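Local coordinates for tudor domain-containing protein 1 (Mus musculus, PDB 4B9W), which serves as a germline scaffold of piRNA-guided transposon silencing, its third, extended Tudor domain here holding a MILI peptide that carries dimethylarginine, at residues 50-55 / 119-124; 95-100 / 106-111; 152-157 / 185-190. All blocks are in the same frame, centred on the assembly; numbering follows the deposited sequence.

Interaction 1 of 3, residues 50-55 / 119-124; sequences QSLADY and PQFLLL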
loop_
_atom_site.group_PDB
_atom_site.type_symbol
_atom_site.label_atom_id
_atom_site.label_comp_id
_atom_site.label_asym_id
_atom_site.label_seq_id
_atom_site.Cartn_x
_atom_site.Cartn_y
_atom_site.Cartn_z
ATOM N N GLN A 50 -1.942 12.173 -25.526
ATOM C CA GLN A 50 -2.481 12.134 -26.868
ATOM C C GLN A 50 -1.742 11.062 -27.671
ATOM O O GLN A 50 -2.360 10.227 -28.320
ATOM C CB GLN A 50 -2.365 13.512 -27.530
ATOM C CG GLN A 50 -2.777 13.523 -28.988
ATOM C CD GLN A 50 -4.138 12.919 -29.190
ATOM O OE1 GLN A 50 -5.120 13.470 -28.710
ATOM N NE2 GLN A 50 -4.209 11.766 -29.884
ATOM N N SER A 51 -0.420 11.065 -27.601
ATOM C CA SER A 51 0.362 10.079 -28.337
ATOM C C SER A 51 0.069 8.654 -27.873
ATOM O O SER A 51 0.122 7.729 -28.675
ATOM C CB SER A 51 1.858 10.372 -28.238
ATOM O OG SER A 51 2.188 11.527 -28.990
ATOM N N LEU A 52 -0.243 8.481 -26.586
ATOM C CA LEU A 52 -0.582 7.161 -26.043
ATOM C C LEU A 52 -1.950 6.708 -26.514
ATOM O O LEU A 52 -2.172 5.509 -26.670
ATOM C CB LEU A 52 -0.572 7.148 -24.497
ATOM C CG LEU A 52 0.757 7.281 -23.744
ATOM C CD1 LEU A 52 0.573 6.927 -22.265
ATOM C CD2 LEU A 52 1.862 6.427 -24.349
ATOM N N ALA A 53 -2.883 7.650 -26.681
ATOM C CA ALA A 53 -4.211 7.310 -27.206
ATOM C C ALA A 53 -4.096 6.746 -28.621
ATOM O O ALA A 53 -4.728 5.757 -28.957
ATOM C CB ALA A 53 -5.131 8.526 -27.212
ATOM N N ASP A 54 -3.302 7.392 -29.453
ATOM C CA ASP A 54 -3.125 6.955 -30.847
ATOM C C ASP A 54 -2.449 5.591 -30.884
ATOM O O ASP A 54 -2.928 4.674 -31.529
ATOM C CB ASP A 54 -2.313 7.995 -31.628
ATOM C CG ASP A 54 -2.974 9.367 -31.644
ATOM O OD1 ASP A 54 -4.171 9.474 -31.326
ATOM O OD2 ASP A 54 -2.297 10.357 -31.965
ATOM N N TYR A 55 -1.355 5.471 -30.139
ATOM C CA TYR A 55 -0.567 4.243 -30.073
ATOM C C TYR A 55 -1.424 3.097 -29.542
ATOM O O TYR A 55 -1.427 2.008 -30.124
ATOM C CB TYR A 55 0.681 4.466 -29.194
ATOM C CG TYR A 55 1.331 3.206 -28.669
ATOM C CD1 TYR A 55 2.117 2.394 -29.498
ATOM C CD2 TYR A 55 1.164 2.823 -27.338
ATOM C CE1 TYR A 55 2.700 1.229 -29.015
ATOM C CE2 TYR A 55 1.751 1.677 -26.843
ATOM C CZ TYR A 55 2.513 0.880 -27.677
ATOM O OH TYR A 55 3.085 -0.261 -27.170
ATOM N N PRO A 119 9.954 2.834 -25.251
ATOM C CA PRO A 119 10.919 3.773 -24.676
ATOM C C PRO A 119 10.699 5.254 -24.996
ATOM O O PRO A 119 11.088 6.122 -24.206
ATOM C CB PRO A 119 12.243 3.307 -25.284
ATOM C CG PRO A 119 12.065 1.843 -25.473
ATOM C CD PRO A 119 10.624 1.653 -25.833
ATOM N N GLN A 120 10.097 5.565 -26.134
ATOM C CA GLN A 120 9.939 6.971 -26.492
ATOM C C GLN A 120 8.848 7.633 -25.683
ATOM O O GLN A 120 8.791 8.852 -25.615
ATOM C CB GLN A 120 9.646 7.158 -27.973
ATOM C CG GLN A 120 8.460 6.372 -28.490
ATOM C CD GLN A 120 8.902 5.139 -29.248
ATOM O OE1 GLN A 120 9.731 4.342 -28.760
ATOM N NE2 GLN A 120 8.361 4.974 -30.454
ATOM N N PHE A 121 7.964 6.824 -25.101
ATOM C CA PHE A 121 6.945 7.326 -24.192
ATOM C C PHE A 121 7.424 7.448 -22.748
ATOM O O PHE A 121 6.647 7.824 -21.883
ATOM C CB PHE A 121 5.712 6.413 -24.232
ATOM C CG PHE A 121 5.055 6.339 -25.580
ATOM C CD1 PHE A 121 4.660 7.497 -26.241
ATOM C CD2 PHE A 121 4.804 5.113 -26.177
ATOM C CE1 PHE A 121 4.035 7.430 -27.474
ATOM C CE2 PHE A 121 4.197 5.035 -27.421
ATOM C CZ PHE A 121 3.798 6.195 -28.066
ATOM N N LEU A 122 8.688 7.131 -22.490
ATOM C CA LEU A 122 9.243 7.165 -21.136
ATOM C C LEU A 122 10.279 8.276 -20.981
ATOM O O LEU A 122 10.963 8.354 -19.968
ATOM C CB LEU A 122 9.878 5.821 -20.779
ATOM C CG LEU A 122 8.994 4.583 -20.609
ATOM C CD1 LEU A 122 9.894 3.371 -20.417
ATOM C CD2 LEU A 122 8.035 4.727 -19.430
ATOM N N LEU A 123 10.383 9.150 -21.974
ATOM C CA LEU A 123 11.318 10.290 -21.891
ATOM C C LEU A 123 10.851 11.368 -20.895
ATOM O O LEU A 123 11.654 11.885 -20.118
ATOM C CB LEU A 123 11.513 10.903 -23.278
ATOM C CG LEU A 123 12.125 9.925 -24.283
ATOM C CD1 LEU A 123 12.196 10.544 -25.677
ATOM C CD2 LEU A 123 13.503 9.502 -23.797
ATOM N N LEU A 124 9.571 11.712 -20.933
ATOM C CA LEU A 124 9.000 12.662 -19.996
ATOM C C LEU A 124 9.058 12.056 -18.581
ATOM O O LEU A 124 8.666 10.915 -18.372
ATOM C CB LEU A 124 7.562 12.970 -20.387
ATOM C CG LEU A 124 6.827 14.052 -19.614
ATOM C CD1 LEU A 124 7.335 15.450 -19.987
ATOM C CD2 LEU A 124 5.336 13.901 -19.870
#

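Interaction 2 of 3, residues 95-100 / 106-111; sequences NVKVHF and VEEVTT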
loop_
_atom_site.group_PDB
_atom_site.type_symbol
_atom_site.label_atom_id
_atom_site.label_comp_id
_atom_site.label_asym_id
_atom_site.label_seq_id
_atom_site.Cartn_x
_atom_site.Cartn_y
_atom_site.Cartn_z
ATOM N N ASN A 95 -5.999 -10.699 -12.643
ATOM C CA ASN A 95 -5.976 -9.235 -12.795
ATOM C C ASN A 95 -4.732 -8.634 -12.194
ATOM O O ASN A 95 -4.042 -9.274 -11.402
ATOM C CB ASN A 95 -7.213 -8.609 -12.159
ATOM C CG ASN A 95 -8.452 -8.899 -12.946
ATOM O OD1 ASN A 95 -8.398 -9.620 -13.934
ATOM N ND2 ASN A 95 -9.577 -8.353 -12.510
ATOM N N VAL A 96 -4.458 -7.397 -12.580
ATOM C CA VAL A 96 -3.219 -6.711 -12.231
ATOM C C VAL A 96 -3.597 -5.323 -11.670
ATOM O O VAL A 96 -4.438 -4.623 -12.259
ATOM C CB VAL A 96 -2.307 -6.561 -13.490
ATOM C CG1 VAL A 96 -1.029 -5.817 -13.161
ATOM C CG2 VAL A 96 -1.955 -7.918 -14.109
ATOM N N LYS A 97 -3.016 -4.933 -10.531
ATOM C CA LYS A 97 -3.141 -3.542 -10.071
ATOM C C LYS A 97 -2.011 -2.714 -10.593
ATOM O O LYS A 97 -0.843 -3.098 -10.511
ATOM C CB LYS A 97 -3.178 -3.415 -8.556
ATOM C CG LYS A 97 -4.431 -4.012 -7.981
ATOM C CD LYS A 97 -4.685 -3.539 -6.587
ATOM C CE LYS A 97 -5.960 -4.171 -6.088
ATOM N NZ LYS A 97 -6.073 -3.987 -4.624
ATOM N N VAL A 98 -2.372 -1.549 -11.104
ATOM C CA VAL A 98 -1.421 -0.662 -11.718
ATOM C C VAL A 98 -1.429 0.692 -11.025
ATOM O O VAL A 98 -2.493 1.174 -10.632
ATOM C CB VAL A 98 -1.717 -0.492 -13.216
ATOM C CG1 VAL A 98 -1.460 -1.807 -13.923
ATOM C CG2 VAL A 98 -3.152 0.011 -13.434
ATOM N N HIS A 99 -0.232 1.252 -10.862
ATOM C CA HIS A 99 -0.009 2.605 -10.388
ATOM C C HIS A 99 0.094 3.545 -11.544
ATOM O O HIS A 99 1.043 3.482 -12.326
ATOM C CB HIS A 99 1.287 2.675 -9.586
ATOM C CG HIS A 99 1.539 4.030 -8.998
ATOM N ND1 HIS A 99 1.098 4.375 -7.764
ATOM C CD2 HIS A 99 2.134 5.155 -9.539
ATOM C CE1 HIS A 99 1.443 5.665 -7.527
ATOM N NE2 HIS A 99 2.075 6.132 -8.626
ATOM N N PHE A 100 -0.888 4.427 -11.692
ATOM C CA PHE A 100 -0.828 5.438 -12.752
ATOM C C PHE A 100 0.200 6.524 -12.398
ATOM O O PHE A 100 -0.048 7.360 -11.541
ATOM C CB PHE A 100 -2.245 6.009 -13.005
ATOM C CG PHE A 100 -3.143 5.040 -13.715
ATOM C CD1 PHE A 100 -2.995 4.830 -15.074
ATOM C CD2 PHE A 100 -4.118 4.322 -13.033
ATOM C CE1 PHE A 100 -3.795 3.916 -15.751
ATOM C CE2 PHE A 100 -4.921 3.412 -13.695
ATOM C CZ PHE A 100 -4.763 3.211 -15.059
ATOM N N VAL A 106 -4.100 4.139 -8.038
ATOM C CA VAL A 106 -3.882 2.724 -8.308
ATOM C C VAL A 106 -5.227 2.116 -8.672
ATOM O O VAL A 106 -6.185 2.309 -7.944
ATOM C CB VAL A 106 -3.305 1.999 -7.064
ATOM C CG1 VAL A 106 -3.355 0.471 -7.229
ATOM C CG2 VAL A 106 -1.884 2.476 -6.785
ATOM N N GLU A 107 -5.302 1.387 -9.781
ATOM C CA GLU A 107 -6.536 0.693 -10.184
ATOM C C GLU A 107 -6.286 -0.803 -10.518
ATOM O O GLU A 107 -5.233 -1.172 -11.023
ATOM C CB GLU A 107 -7.163 1.366 -11.421
ATOM C CG GLU A 107 -7.392 2.878 -11.339
ATOM C CD GLU A 107 -8.324 3.303 -10.214
ATOM O OE1 GLU A 107 -9.269 2.536 -9.921
ATOM O OE2 GLU A 107 -8.118 4.417 -9.640
ATOM N N GLU A 108 -7.280 -1.643 -10.268
ATOM C CA GLU A 108 -7.262 -3.032 -10.719
ATOM C C GLU A 108 -7.780 -3.139 -12.153
ATOM O O GLU A 108 -8.913 -2.726 -12.434
ATOM C CB GLU A 108 -8.136 -3.882 -9.823
ATOM C CG GLU A 108 -8.148 -5.350 -10.238
ATOM C CD GLU A 108 -8.874 -6.227 -9.247
ATOM O OE1 GLU A 108 -8.990 -5.817 -8.083
ATOM O OE2 GLU A 108 -9.319 -7.331 -9.636
ATOM N N VAL A 109 -6.949 -3.685 -13.050
ATOM C CA VAL A 109 -7.322 -3.881 -14.446
ATOM C C VAL A 109 -7.176 -5.350 -14.878
ATOM O O VAL A 109 -6.594 -6.186 -14.159
ATOM C CB VAL A 109 -6.532 -2.943 -15.388
ATOM C CG1 VAL A 109 -6.778 -1.484 -15.017
ATOM C CG2 VAL A 109 -5.034 -3.237 -15.373
ATOM N N THR A 110 -7.790 -5.665 -16.014
ATOM C CA THR A 110 -7.643 -6.951 -16.657
ATOM C C THR A 110 -6.503 -6.883 -17.679
ATOM O O THR A 110 -5.978 -5.784 -17.999
ATOM C CB THR A 110 -8.932 -7.330 -17.425
ATOM O OG1 THR A 110 -9.163 -6.372 -18.467
ATOM C CG2 THR A 110 -10.144 -7.392 -16.490
ATOM N N THR A 111 -6.160 -8.043 -18.232
ATOM C CA THR A 111 -5.068 -8.150 -19.204
ATOM C C THR A 111 -5.337 -7.444 -20.536
ATOM O O THR A 111 -4.396 -7.005 -21.199
ATOM C CB THR A 111 -4.689 -9.614 -19.467
ATOM O OG1 THR A 111 -5.876 -10.406 -19.638
ATOM C CG2 THR A 111 -3.900 -10.148 -18.301
HETATM O O HOH W 1 -7.373 -10.395 -16.358
#

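Interaction 3 of 3, residues 152-157 / 185-190; sequences QACVVG and KIISDV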
loop_
_atom_site.group_PDB
_atom_site.type_symbol
_atom_site.label_atom_id
_atom_site.label_comp_id
_atom_site.label_asym_id
_atom_site.label_seq_id
_atom_site.Cartn_x
_atom_site.Cartn_y
_atom_site.Cartn_z
ATOM N N GLN A 152 -8.553 18.613 1.667
ATOM C CA GLN A 152 -9.098 18.589 0.305
ATOM C C GLN A 152 -9.830 19.904 -0.039
ATOM O O GLN A 152 -9.634 20.475 -1.117
ATOM C CB GLN A 152 -10.028 17.367 0.164
ATOM C CG GLN A 152 -10.937 17.329 -1.039
ATOM C CD GLN A 152 -10.177 17.232 -2.327
ATOM O OE1 GLN A 152 -9.047 16.728 -2.359
ATOM N NE2 GLN A 152 -10.792 17.682 -3.410
ATOM N N ALA A 153 -10.636 20.389 0.901
ATOM C CA ALA A 153 -11.342 21.660 0.754
ATOM C C ALA A 153 -10.361 22.862 0.683
ATOM O O ALA A 153 -10.680 23.888 0.062
ATOM C CB ALA A 153 -12.390 21.840 1.877
ATOM N N CYS A 154 -9.166 22.729 1.270
ATOM C CA CYS A 154 -8.096 23.754 1.078
ATOM C C CYS A 154 -7.399 23.723 -0.277
ATOM O O CYS A 154 -6.741 24.686 -0.624
ATOM C CB CYS A 154 -6.974 23.619 2.108
ATOM S SG CYS A 154 -7.487 23.801 3.813
ATOM N N VAL A 155 -7.469 22.623 -1.010
ATOM C CA VAL A 155 -6.713 22.548 -2.271
ATOM C C VAL A 155 -7.593 22.414 -3.516
ATOM O O VAL A 155 -7.133 22.721 -4.620
ATOM C CB VAL A 155 -5.671 21.397 -2.269
ATOM C CG1 VAL A 155 -4.829 21.429 -1.009
ATOM C CG2 VAL A 155 -6.343 20.034 -2.421
ATOM N N VAL A 156 -8.833 21.942 -3.365
ATOM C CA VAL A 156 -9.661 21.665 -4.547
ATOM C C VAL A 156 -9.796 22.889 -5.491
ATOM O O VAL A 156 -10.011 24.007 -5.026
ATOM C CB VAL A 156 -11.051 21.138 -4.144
ATOM C CG1 VAL A 156 -11.879 22.227 -3.456
ATOM C CG2 VAL A 156 -11.768 20.559 -5.362
ATOM N N GLY A 157 -9.641 22.679 -6.808
ATOM C CA GLY A 157 -9.797 23.762 -7.801
ATOM C C GLY A 157 -8.815 24.926 -7.707
ATOM O O GLY A 157 -9.034 25.995 -8.275
ATOM N N LYS A 185 -2.254 31.808 2.751
ATOM C CA LYS A 185 -2.830 30.815 3.668
ATOM C C LYS A 185 -1.958 29.565 3.578
ATOM O O LYS A 185 -1.855 28.927 2.521
ATOM C CB LYS A 185 -4.314 30.550 3.321
ATOM C CG LYS A 185 -5.117 31.854 3.096
ATOM C CD LYS A 185 -6.393 31.802 2.221
ATOM C CE LYS A 185 -6.348 32.432 0.787
ATOM N NZ LYS A 185 -5.141 33.137 0.187
ATOM N N ILE A 186 -1.263 29.269 4.674
ATOM C CA ILE A 186 -0.427 28.075 4.764
ATOM C C ILE A 186 -1.316 26.950 5.256
ATOM O O ILE A 186 -1.895 27.023 6.375
ATOM C CB ILE A 186 0.768 28.266 5.712
ATOM C CG1 ILE A 186 1.592 29.488 5.280
ATOM C CG2 ILE A 186 1.633 26.993 5.738
ATOM C CD1 ILE A 186 2.931 29.652 5.984
ATOM N N ILE A 187 -1.423 25.905 4.437
ATOM C CA ILE A 187 -2.467 24.924 4.628
ATOM C C ILE A 187 -2.319 24.228 5.996
ATOM O O ILE A 187 -3.304 24.080 6.743
ATOM C CB ILE A 187 -2.514 23.930 3.445
ATOM C CG1 ILE A 187 -2.630 24.668 2.082
ATOM C CG2 ILE A 187 -3.646 22.933 3.636
ATOM C CD1 ILE A 187 -3.707 25.727 2.002
ATOM N N SER A 188 -1.090 23.869 6.367
ATOM C CA SER A 188 -0.821 23.292 7.706
ATOM C C SER A 188 -1.382 24.145 8.870
ATOM O O SER A 188 -1.966 23.606 9.818
ATOM C CB SER A 188 0.687 23.042 7.901
ATOM O OG SER A 188 1.430 24.261 7.974
ATOM N N ASP A 189 -1.218 25.466 8.788
ATOM C CA ASP A 189 -1.797 26.374 9.775
ATOM C C ASP A 189 -3.248 26.090 9.980
ATOM O O ASP A 189 -3.715 26.005 11.112
ATOM C CB ASP A 189 -1.681 27.853 9.356
ATOM C CG ASP A 189 -2.173 28.813 10.458
ATOM O OD1 ASP A 189 -1.524 28.897 11.525
ATOM O OD2 ASP A 189 -3.223 29.473 10.266
ATOM N N VAL A 190 -3.965 25.976 8.867
ATOM C CA VAL A 190 -5.392 25.700 8.879
ATOM C C VAL A 190 -5.675 24.443 9.663
ATOM O O VAL A 190 -6.487 24.466 10.594
ATOM C CB VAL A 190 -5.948 25.529 7.454
ATOM C CG1 VAL A 190 -7.432 25.225 7.485
ATOM C CG2 VAL A 190 -5.640 26.774 6.605
#

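Interaction 1 of 3, residues 50-55 / 119-124
Within helix 41-57, Y55 N donates to S51 O at 3.1 Å, a bond of one helical turn, and both residues of that bond meet the ring of F121. No hydrogen bond crosses between the segments; F121 supplies 105 of the 182 Å² buried. With CG beside the backbone N (chi1 -62°), F121 points its ring at the helix. The CD2 branch of L52 lies over one face, 3.6 Å from the ring centroid and 18° off the normal, a CH-pi contact in which the methyl is displaced toward F121 CG, 3.4 Å from L52 CD2. S51 adds its CB, which approaches F121 CE1 obliquely at 3.7 Å.

Y55 behaves differently. Its own face receives F121 CE2, 3.6 Å from Y55 CG, but the two ring planes stand 50° apart, so the pair is neither a stack nor T-shaped. The phenol end is fixed separately, through a hydrogen bond from its hydroxyl to A116 O. In the second segment, the 3-10 turn at 119-121 is closed by L122 N to P119 O, and R84 NH1 bonds both F121 O and L124 O. An alanine in place of F121 would probably leave the L52 methyl and the covered face of Y55 without their apolar partner and weaken the hold of the 119-124 bend on the helix. L52 and Y55 also touch C73 of strand 71-76, so the helical side chains that receive F121 also rest on the Tudor sheet, where the long helix of an extended Tudor domain packs beside its Tudor core.

Interaction 2 of 3, residues 95-100 / 106-111
V96 and V109 form a hydrogen-bonded antiparallel pair: V109 N reaches V96 O at 2.8 Å and V96 N returns the bond to V109 O at 2.9 Å, both nearly straight. V98 and E107 repeat the pattern, with V98 N to E107 O at 2.9 Å. The non-hydrogen-bonded pairs are K97 with E108 and H99 with V106.

At the open end of the hairpin N95 ND2 donates to E108 OE2 at 3.1 Å (156° at the hydrogen), which accepts through its anti lone pair; E108 OE2 lies close to the amide plane of N95, while the carboxylate as a whole is turned 70° against the amide. E108 spans the distance because its chain is extended, with CG anti to the backbone N (chi1 -179°). One water donates to N95 OD1 at 2.7 Å and accepts from T111 N, tying the amide to the departing chain. On the face bearing V96, V98 and V109, V98 CG1 meets V109 CG2 at 4.1 Å. Separately, E107 CG lies at the edge of the F100 ring, 3.5 Å from F100 CE2.

Further out, L114 packs on V96, V98 and V109, N105 bonds E107 OE2, and F76 meets F100 edge-to-face. Buried valines with a polar, water-bridged end are consistent with a well-fixed hairpin, in which E107 and F76 probably help set the F100 ring that packs on the peptide's modified side chain.

Interaction 3 of 3, residues 152-157 / 185-190
C154 is the residue of 152-157 that I187 and V190 reach, and the chain arrives at them by way of K185. K185 belongs to strand 185-186; its ammonium is bonded to D178 O, T181 OG1 and Y183 O, which ties this strand to the turn preceding it. I186 holds the N-cap position of helix 187-193, and its carbonyl accepts a weak bond from V190 N at 3.4 Å. Its side chain turns to E175 and T177 of strand 171-178.

I187, first residue of the helix, makes the main contact. Its CG2 branch, anti to the backbone N, comes within 3.7 Å of C154 CB and also lies near SG. The other branch folds back (chi1 -54°, chi2 -49°), bringing CD1 to 3.9 Å from the same CB, so both methyls meet C154 CB from the same side. One helical turn later V190 adds a single point: its CG1 touches C154 SG at 3.9 Å, the methyl being put there by a chi1 of 179°. The sulfur, beside its own backbone N, thus has V190 CG1 and I187 CG2 at similar range. Nothing polar crosses, and the buried surface is modest, 154 Å², consistent with a small apolar join.

In the chain that carries C154, Q152 O accepts from V155 N at 3.1 Å and from V156 N at 2.8 Å. Around the join, V155 rests on V23 and L160, while I187 packs on L160 and L176. L160 therefore touches both sides, and the C154 region of helix 145-155 and the start of helix 187-193 sit together against strands 18-26, 160-168 and 171-178, in the lobe outside the Tudor core, probably the staphylococcal-nuclease-like (OB-fold) part of an extended Tudor domain.

In the fold
Interaction 2 lies in the Tudor core, and interaction 1 packs helix 41-57 against it: the hairpin 95-100/106-111 is nested along the chain inside the loop closed by 50-55 and 119-124, and their centres lie about 19 Å apart without touching. Strand 71-76 is common ground, packing against both, in a five-stranded antiparallel sheet. Interaction 3 follows later in sequence, about 34 Å from interaction 1 and about 31 Å from interaction 2 between centres, across the chain's centre, on the mixed sheet that strands before and after the core build together. This two-lobed plan is that of an extended Tudor domain, and the bound peptide packs on F100 of one lobe and Q152 of the other.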